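Local coordinates for protein demethylmenaquinone Methyltransferase (Thermus thermophilus, PDB 1J3L) that is of unsettled function but has the compact alpha/beta fold of the RraA-like family and assembles from three copies of its chain, at residues 82-96 against 104-117. Numbering follows the deposited sequence.
Sequences WEKGWAGVVVHGAVR and VPIGLLALAATPKK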
ATOM      1  N   TRP A  82      19.374  16.267  -6.364  1.00 22.20           N
ATOM      2  CA  TRP A  82      20.027  15.652  -7.505  1.00 21.35           C
ATOM      3  C   TRP A  82      21.195  16.487  -8.018  1.00 24.17           C
ATOM      4  O   TRP A  82      22.261  15.944  -8.311  1.00 30.29           O
ATOM      5  CB  TRP A  82      19.026  15.434  -8.631  1.00 22.66           C
ATOM      6  CG  TRP A  82      19.640  14.901  -9.876  1.00 27.65           C
ATOM      7  CD1 TRP A  82      20.336  13.737 -10.012  1.00 28.56           C
ATOM      8  CD2 TRP A  82      19.582  15.491 -11.179  1.00 29.67           C
ATOM      9  NE1 TRP A  82      20.711  13.560 -11.318  1.00 30.71           N
ATOM     10  CE2 TRP A  82      20.260  14.619 -12.057  1.00 26.30           C
ATOM     11  CE3 TRP A  82      19.017  16.668 -11.690  1.00 42.59           C
ATOM     12  CZ2 TRP A  82      20.392  14.885 -13.421  1.00 37.00           C
ATOM     13  CZ3 TRP A  82      19.147  16.935 -13.052  1.00 52.96           C
ATOM     14  CH2 TRP A  82      19.828  16.043 -13.901  1.00 47.36           C
ATOM     15  N   GLU A  83      20.994  17.800  -8.141  1.00 28.81           N
ATOM     16  CA  GLU A  83      22.053  18.694  -8.620  1.00 28.96           C
ATOM     17  C   GLU A  83      23.237  18.669  -7.648  1.00 23.72           C
ATOM     18  O   GLU A  83      24.375  18.863  -8.048  1.00 21.95           O
ATOM     19  CB  GLU A  83      21.539  20.142  -8.762  1.00 26.89           C
ATOM     20  CG  GLU A  83      20.321  20.302  -9.678  1.00 32.91           C
ATOM     21  CD  GLU A  83      19.804  21.739  -9.766  1.00 37.47           C
ATOM     22  OE1 GLU A  83      19.651  22.401  -8.716  1.00 31.23           O
ATOM     23  OE2 GLU A  83      19.530  22.203 -10.895  1.00 46.01           O
ATOM     24  N   LYS A  84      22.958  18.436  -6.372  1.00 25.49           N
ATOM     25  CA  LYS A  84      24.002  18.389  -5.357  1.00 21.76           C
ATOM     26  C   LYS A  84      24.641  17.003  -5.229  1.00 29.87           C
ATOM     27  O   LYS A  84      25.500  16.784  -4.374  1.00 25.61           O
ATOM     28  CB  LYS A  84      23.439  18.839  -4.008  1.00 34.73           C
ATOM     29  CG  LYS A  84      23.371  20.353  -3.847  1.00 37.64           C
ATOM     30  CD  LYS A  84      24.769  20.941  -3.858  1.00 39.19           C
ATOM     31  CE  LYS A  84      24.756  22.445  -3.758  1.00 41.43           C
ATOM     32  NZ  LYS A  84      26.145  22.949  -3.672  1.00 40.14           N
ATOM     33  N   GLY A  85      24.201  16.070  -6.070  1.00 23.45           N
ATOM     34  CA  GLY A  85      24.774  14.730  -6.079  1.00 27.27           C
ATOM     35  C   GLY A  85      24.215  13.663  -5.155  1.00 25.71           C
ATOM     36  O   GLY A  85      24.714  12.538  -5.129  1.00 27.89           O
ATOM     37  N   TRP A  86      23.193  13.998  -4.385  1.00 18.60           N
ATOM     38  CA  TRP A  86      22.619  13.017  -3.486  1.00 23.07           C
ATOM     39  C   TRP A  86      22.231  11.757  -4.247  1.00 22.83           C
ATOM     40  O   TRP A  86      21.718  11.823  -5.368  1.00 29.98           O
ATOM     41  CB  TRP A  86      21.395  13.607  -2.769  1.00 23.06           C
ATOM     42  CG  TRP A  86      21.772  14.682  -1.830  1.00 14.92           C
ATOM     43  CD1 TRP A  86      22.047  15.978  -2.141  1.00 23.85           C
ATOM     44  CD2 TRP A  86      22.069  14.530  -0.437  1.00 16.56           C
ATOM     45  NE1 TRP A  86      22.504  16.646  -1.032  1.00 14.78           N
ATOM     46  CE2 TRP A  86      22.522  15.783   0.026  1.00 14.54           C
ATOM     47  CE3 TRP A  86      21.987  13.458   0.460  1.00 20.02           C
ATOM     48  CZ2 TRP A  86      22.912  15.990   1.350  1.00 11.66           C
ATOM     49  CZ3 TRP A  86      22.373  13.665   1.776  1.00 13.51           C
ATOM     50  CH2 TRP A  86      22.827  14.930   2.209  1.00 19.83           C
ATOM     51  N   ALA A  87      22.489  10.607  -3.640  1.00 21.23           N
ATOM     52  CA  ALA A  87      22.146   9.331  -4.259  1.00 22.09           C
ATOM     53  C   ALA A  87      20.667   9.046  -4.029  1.00 18.68           C
ATOM     54  O   ALA A  87      20.012   8.395  -4.847  1.00 20.89           O
ATOM     55  CB  ALA A  87      22.987   8.212  -3.665  1.00 23.89           C
ATOM     56  N   GLY A  88      20.142   9.546  -2.917  1.00 18.38           N
ATOM     57  CA  GLY A  88      18.743   9.329  -2.606  1.00 22.21           C
ATOM     58  C   GLY A  88      18.281   9.960  -1.305  1.00 17.99           C
ATOM     59  O   GLY A  88      19.080  10.406  -0.483  1.00 18.31           O
ATOM     60  N   VAL A  89      16.966   9.979  -1.128  1.00 24.13           N
ATOM     61  CA  VAL A  89      16.330  10.531   0.060  1.00 21.26           C
ATOM     62  C   VAL A  89      15.267   9.542   0.530  1.00 23.07           C
ATOM     63  O   VAL A  89      14.482   9.026  -0.276  1.00 26.72           O
ATOM     64  CB  VAL A  89      15.617  11.872  -0.248  1.00 21.82           C
ATOM     65  CG1 VAL A  89      15.222  12.571   1.061  1.00 12.33           C
ATOM     66  CG2 VAL A  89      16.513  12.752  -1.110  1.00 19.69           C
ATOM     67  N   VAL A  90      15.261   9.250   1.823  1.00 20.55           N
ATOM     68  CA  VAL A  90      14.256   8.356   2.387  1.00 16.93           C
ATOM     69  C   VAL A  90      13.451   9.173   3.379  1.00 20.94           C
ATOM     70  O   VAL A  90      13.998   9.715   4.333  1.00 24.57           O
ATOM     71  CB  VAL A  90      14.876   7.171   3.117  1.00 16.92           C
ATOM     72  CG1 VAL A  90      13.807   6.442   3.896  1.00 20.23           C
ATOM     73  CG2 VAL A  90      15.521   6.232   2.114  1.00 11.48           C
ATOM     74  N   VAL A  91      12.150   9.271   3.151  1.00 22.97           N
ATOM     75  CA  VAL A  91      11.310  10.062   4.030  1.00 24.02           C
ATOM     76  C   VAL A  91      10.324   9.252   4.859  1.00 27.50           C
ATOM     77  O   VAL A  91       9.424   8.605   4.315  1.00 22.63           O
ATOM     78  CB  VAL A  91      10.510  11.127   3.225  1.00 25.16           C
ATOM     79  CG1 VAL A  91       9.674  11.987   4.160  1.00 21.34           C
ATOM     80  CG2 VAL A  91      11.460  11.996   2.424  1.00 20.51           C
ATOM     81  N   HIS A  92      10.512   9.271   6.175  1.00 19.36           N
ATOM     82  CA  HIS A  92       9.572   8.598   7.054  1.00 25.76           C
ATOM     83  C   HIS A  92       8.545   9.698   7.241  1.00 22.56           C
ATOM     84  O   HIS A  92       8.564  10.418   8.241  1.00 26.74           O
ATOM     85  CB  HIS A  92      10.187   8.248   8.407  1.00 18.86           C
ATOM     86  CG  HIS A  92       9.257   7.482   9.292  1.00 23.54           C
ATOM     87  ND1 HIS A  92       9.108   7.753  10.640  1.00 26.71           N
ATOM     88  CD2 HIS A  92       8.434   6.439   9.031  1.00 23.33           C
ATOM     89  CE1 HIS A  92       8.240   6.910  11.162  1.00 32.06           C
ATOM     90  NE2 HIS A  92       7.814   6.098  10.207  1.00 29.83           N
ATOM     91  N   GLY A  93       7.678   9.835   6.244  1.00 19.50           N
ATOM     92  CA  GLY A  93       6.667  10.874   6.236  1.00  7.85           C
ATOM     93  C   GLY A  93       6.196  11.067   4.807  1.00 23.42           C
ATOM     94  O   GLY A  93       6.286  10.128   4.000  1.00 15.39           O
ATOM     95  N   ALA A  94       5.731  12.271   4.469  1.00 16.16           N
ATOM     96  CA  ALA A  94       5.217  12.503   3.130  1.00 23.72           C
ATOM     97  C   ALA A  94       5.997  13.477   2.258  1.00 23.14           C
ATOM     98  O   ALA A  94       6.822  14.252   2.749  1.00 18.41           O
ATOM     99  CB  ALA A  94       3.752  12.939   3.214  1.00 21.19           C
ATOM    100  N   VAL A  95       5.708  13.406   0.959  1.00 15.02           N
ATOM    101  CA  VAL A  95       6.320  14.247  -0.069  1.00 19.48           C
ATOM    102  C   VAL A  95       5.193  14.760  -0.984  1.00 22.15           C
ATOM    103  O   VAL A  95       4.028  14.440  -0.745  1.00 21.10           O
ATOM    104  CB  VAL A  95       7.342  13.425  -0.926  1.00 21.33           C
ATOM    105  CG1 VAL A  95       8.422  12.811  -0.026  1.00  6.60           C
ATOM    106  CG2 VAL A  95       6.622  12.336  -1.716  1.00 14.87           C
ATOM    107  N   ARG A  96       5.521  15.572  -1.994  1.00 14.87           N
ATOM    108  CA  ARG A  96       4.510  16.049  -2.946  1.00 16.74           C
ATOM    109  C   ARG A  96       5.088  16.301  -4.350  1.00 21.89           C
ATOM    110  O   ARG A  96       6.298  16.257  -4.544  1.00 13.90           O
ATOM    111  CB  ARG A  96       3.786  17.298  -2.413  1.00 16.84           C
ATOM    112  CG  ARG A  96       4.571  18.589  -2.395  1.00 15.30           C
ATOM    113  CD  ARG A  96       3.705  19.701  -1.851  1.00 18.54           C
ATOM    114  NE  ARG A  96       4.271  21.019  -2.126  1.00 20.44           N
ATOM    115  CZ  ARG A  96       3.559  22.138  -2.152  1.00 24.98           C
ATOM    116  NH1 ARG A  96       2.248  22.099  -1.915  1.00 16.36           N
ATOM    117  NH2 ARG A  96       4.154  23.288  -2.438  1.00 18.91           N
ATOM    118  N   VAL A 104      13.094  12.786 -11.619  1.00 22.75           N
ATOM    119  CA  VAL A 104      14.430  13.101 -11.108  1.00 23.87           C
ATOM    120  C   VAL A 104      15.181  11.789 -10.913  1.00 25.05           C
ATOM    121  O   VAL A 104      14.703  10.889 -10.221  1.00 18.09           O
ATOM    122  CB  VAL A 104      14.350  13.860  -9.762  1.00 23.42           C
ATOM    123  CG1 VAL A 104      15.747  14.288  -9.312  1.00 20.96           C
ATOM    124  CG2 VAL A 104      13.432  15.068  -9.900  1.00 17.36           C
ATOM    125  N   PRO A 105      16.371  11.661 -11.524  1.00 29.87           N
ATOM    126  CA  PRO A 105      17.160  10.428 -11.405  1.00 30.00           C
ATOM    127  C   PRO A 105      17.885  10.204 -10.088  1.00 25.82           C
ATOM    128  O   PRO A 105      19.108  10.131 -10.048  1.00 28.64           O
ATOM    129  CB  PRO A 105      18.111  10.504 -12.605  1.00 23.33           C
ATOM    130  CG  PRO A 105      18.346  11.981 -12.751  1.00 35.24           C
ATOM    131  CD  PRO A 105      16.975  12.594 -12.498  1.00 32.17           C
ATOM    132  N   ILE A 106      17.105  10.106  -9.017  1.00 21.68           N
ATOM    133  CA  ILE A 106      17.608   9.839  -7.677  1.00 25.04           C
ATOM    134  C   ILE A 106      16.566   8.955  -7.011  1.00 20.70           C
ATOM    135  O   ILE A 106      15.431   8.862  -7.480  1.00 27.00           O
ATOM    136  CB  ILE A 106      17.748  11.114  -6.802  1.00 24.72           C
ATOM    137  CG1 ILE A 106      16.381  11.779  -6.621  1.00 25.34           C
ATOM    138  CG2 ILE A 106      18.765  12.055  -7.411  1.00 33.28           C
ATOM    139  CD1 ILE A 106      16.400  12.939  -5.655  1.00 30.48           C
ATOM    140  N   GLY A 107      16.961   8.299  -5.931  1.00 20.99           N
ATOM    141  CA  GLY A 107      16.027   7.462  -5.209  1.00 15.89           C
ATOM    142  C   GLY A 107      15.201   8.343  -4.301  1.00 15.42           C
ATOM    143  O   GLY A 107      15.735   9.276  -3.698  1.00 17.52           O
ATOM    144  N   LEU A 108      13.901   8.077  -4.223  1.00 20.83           N
ATOM    145  CA  LEU A 108      13.008   8.849  -3.360  1.00 27.75           C
ATOM    146  C   LEU A 108      11.871   8.002  -2.772  1.00 21.15           C
ATOM    147  O   LEU A 108      10.893   7.685  -3.456  1.00 26.27           O
ATOM    148  CB  LEU A 108      12.420  10.042  -4.125  1.00 24.77           C
ATOM    149  CG  LEU A 108      13.410  11.115  -4.581  1.00 41.95           C
ATOM    150  CD1 LEU A 108      12.665  12.190  -5.360  1.00 53.53           C
ATOM    151  CD2 LEU A 108      14.114  11.718  -3.371  1.00 54.91           C
ATOM    152  N   LEU A 109      12.010   7.646  -1.499  1.00 20.97           N
ATOM    153  CA  LEU A 109      11.005   6.847  -0.810  1.00 19.42           C
ATOM    154  C   LEU A 109      10.261   7.693   0.210  1.00 19.69           C
ATOM    155  O   LEU A 109      10.832   8.590   0.838  1.00 18.90           O
ATOM    156  CB  LEU A 109      11.649   5.663  -0.082  1.00 22.63           C
ATOM    157  CG  LEU A 109      12.588   4.770  -0.888  1.00 32.55           C
ATOM    158  CD1 LEU A 109      13.088   3.590  -0.021  1.00 17.25           C
ATOM    159  CD2 LEU A 109      11.848   4.276  -2.117  1.00 23.71           C
ATOM    160  N   ALA A 110       8.976   7.412   0.362  1.00 16.86           N
ATOM    161  CA  ALA A 110       8.156   8.125   1.320  1.00 20.78           C
ATOM    162  C   ALA A 110       6.972   7.228   1.628  1.00 21.64           C
ATOM    163  O   ALA A 110       6.723   6.260   0.912  1.00 26.09           O
ATOM    164  CB  ALA A 110       7.688   9.443   0.732  1.00 28.49           C
ATOM    165  N   LEU A 111       6.252   7.537   2.700  1.00 16.96           N
ATOM    166  CA  LEU A 111       5.094   6.744   3.083  1.00 17.38           C
ATOM    167  C   LEU A 111       3.910   7.115   2.206  1.00 18.74           C
ATOM    168  O   LEU A 111       3.037   6.294   1.941  1.00 11.62           O
ATOM    169  CB  LEU A 111       4.758   6.979   4.563  1.00 16.93           C
ATOM    170  CG  LEU A 111       5.826   6.505   5.559  1.00 32.05           C
ATOM    171  CD1 LEU A 111       5.448   6.923   6.970  1.00 24.13           C
ATOM    172  CD2 LEU A 111       5.991   4.989   5.457  1.00 26.28           C
ATOM    173  N   ALA A 112       3.899   8.360   1.740  1.00 22.08           N
ATOM    174  CA  ALA A 112       2.811   8.830   0.904  1.00 18.12           C
ATOM    175  C   ALA A 112       3.025  10.241   0.406  1.00 18.02           C
ATOM    176  O   ALA A 112       3.900  10.967   0.883  1.00 18.10           O
ATOM    177  CB  ALA A 112       1.499   8.769   1.683  1.00 18.73           C
ATOM    178  N   ALA A 113       2.224  10.612  -0.585  1.00 10.42           N
ATOM    179  CA  ALA A 113       2.259  11.966  -1.114  1.00 21.14           C
ATOM    180  C   ALA A 113       1.105  12.711  -0.417  1.00 11.82           C
ATOM    181  O   ALA A 113       0.121  12.100  -0.001  1.00 14.91           O
ATOM    182  CB  ALA A 113       2.056  11.956  -2.642  1.00  8.17           C
ATOM    183  N   THR A 114       1.235  14.021  -0.282  1.00 14.96           N
ATOM    184  CA  THR A 114       0.208  14.839   0.353  1.00 13.39           C
ATOM    185  C   THR A 114       0.324  16.223  -0.294  1.00 18.05           C
ATOM    186  O   THR A 114       1.420  16.636  -0.693  1.00 18.55           O
ATOM    187  CB  THR A 114       0.430  14.923   1.886  1.00 19.79           C
ATOM    188  OG1 THR A 114      -0.820  15.152   2.543  1.00 21.50           O
ATOM    189  CG2 THR A 114       1.392  16.059   2.236  1.00 17.64           C
ATOM    190  N   PRO A 115      -0.798  16.959  -0.399  1.00 18.11           N
ATOM    191  CA  PRO A 115      -0.851  18.296  -1.011  1.00 21.45           C
ATOM    192  C   PRO A 115      -0.229  19.497  -0.307  1.00 22.46           C
ATOM    193  O   PRO A 115       0.364  20.355  -0.963  1.00 23.27           O
ATOM    194  CB  PRO A 115      -2.352  18.518  -1.237  1.00 11.81           C
ATOM    195  CG  PRO A 115      -2.921  17.129  -1.286  1.00 21.90           C
ATOM    196  CD  PRO A 115      -2.161  16.462  -0.154  1.00 18.75           C
ATOM    197  N   LYS A 116      -0.387  19.580   1.013  1.00 29.52           N
ATOM    198  CA  LYS A 116       0.134  20.721   1.767  1.00 26.83           C
ATOM    199  C   LYS A 116       1.633  20.798   1.945  1.00 27.09           C
ATOM    200  O   LYS A 116       2.293  19.802   2.237  1.00 31.40           O
ATOM    201  CB  LYS A 116      -0.505  20.805   3.160  1.00 25.61           C
ATOM    202  CG  LYS A 116      -1.909  21.344   3.170  1.00 47.52           C
ATOM    203  CD  LYS A 116      -2.228  21.986   4.503  1.00 53.75           C
ATOM    204  CE  LYS A 116      -3.508  22.798   4.406  1.00 66.42           C
ATOM    205  NZ  LYS A 116      -3.795  23.550   5.657  1.00 76.61           N
ATOM    206  N   LYS A 117       2.160  22.008   1.789  1.00 22.35           N
ATOM    207  CA  LYS A 117       3.579  22.256   1.966  1.00 24.78           C
ATOM    208  C   LYS A 117       3.864  22.343   3.469  1.00 25.12           C
ATOM    209  O   LYS A 117       2.964  22.617   4.261  1.00 25.57           O
ATOM    210  CB  LYS A 117       3.967  23.561   1.271  1.00 23.79           C
ATOM    211  CG  LYS A 117       3.321  24.806   1.873  1.00 44.12           C
ATOM    212  CD  LYS A 117       3.521  25.996   0.956  1.00 50.81           C
ATOM    213  CE  LYS A 117       4.981  26.120   0.549  1.00 53.12           C
ATOM    214  NZ  LYS A 117       5.159  26.941  -0.679  1.00 66.67           N
TER
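P105 lies over one face of the W82 indole, its CD 4.0 Å from the centroid of the five-membered ring in a CH-pi contact. W82 carries CG anti to the backbone N (chi1 176°), which swings the ring out beside 104-106, where V104 CG1 meets its CB and I106 CG2 its CD1. The broad indole and rigid proline suit this partly solvent-exposed end.

Beyond it, strands 88-92 and 107-110 run parallel, their axes only 1° apart. Four backbone bonds stitch them, from G107 N to A87 O through to V91 N, which reaches L109 O at 2.7 Å. Lacking side chains, G88 and G107 pair closely, G88 CA coming within 3.2 Å of G107 O. V89 and L108 then lie side by side on one face, L108 CD2 pressed tightly against V89 CG2 at 3.5 Å; V90 and L109 pair more loosely on the other. Beta-branched valine favours the extended backbone, while the longer leucine reaches across to fill the packing.

H92 centres an inverse gamma turn that adds one residue to its strand, and G93, in an extended conformation with positive phi, takes L111 N on its O. Pairing resumes with V95 N on A112 O and T114 N on V95 O, while V95 CG1 packs on the small A110 CB at 3.5 Å. R96 stretches out beyond, giving NH1 to P115 O (2.7 Å) within the guanidinium plane, while K117 CB covers one face. R96 NH2 forms a salt bridge with D10 of the second subunit, whose carboxylate may ease the nearness of K117 NZ to R96 NH2.

The two strands form a parallel beta-alpha-beta crossover through helix 98-101, whose L101 touches V95 and L108. Helix 75-83 packs A78 on V104 and L108, and strand 58-63 continues the sheet beyond 88-92.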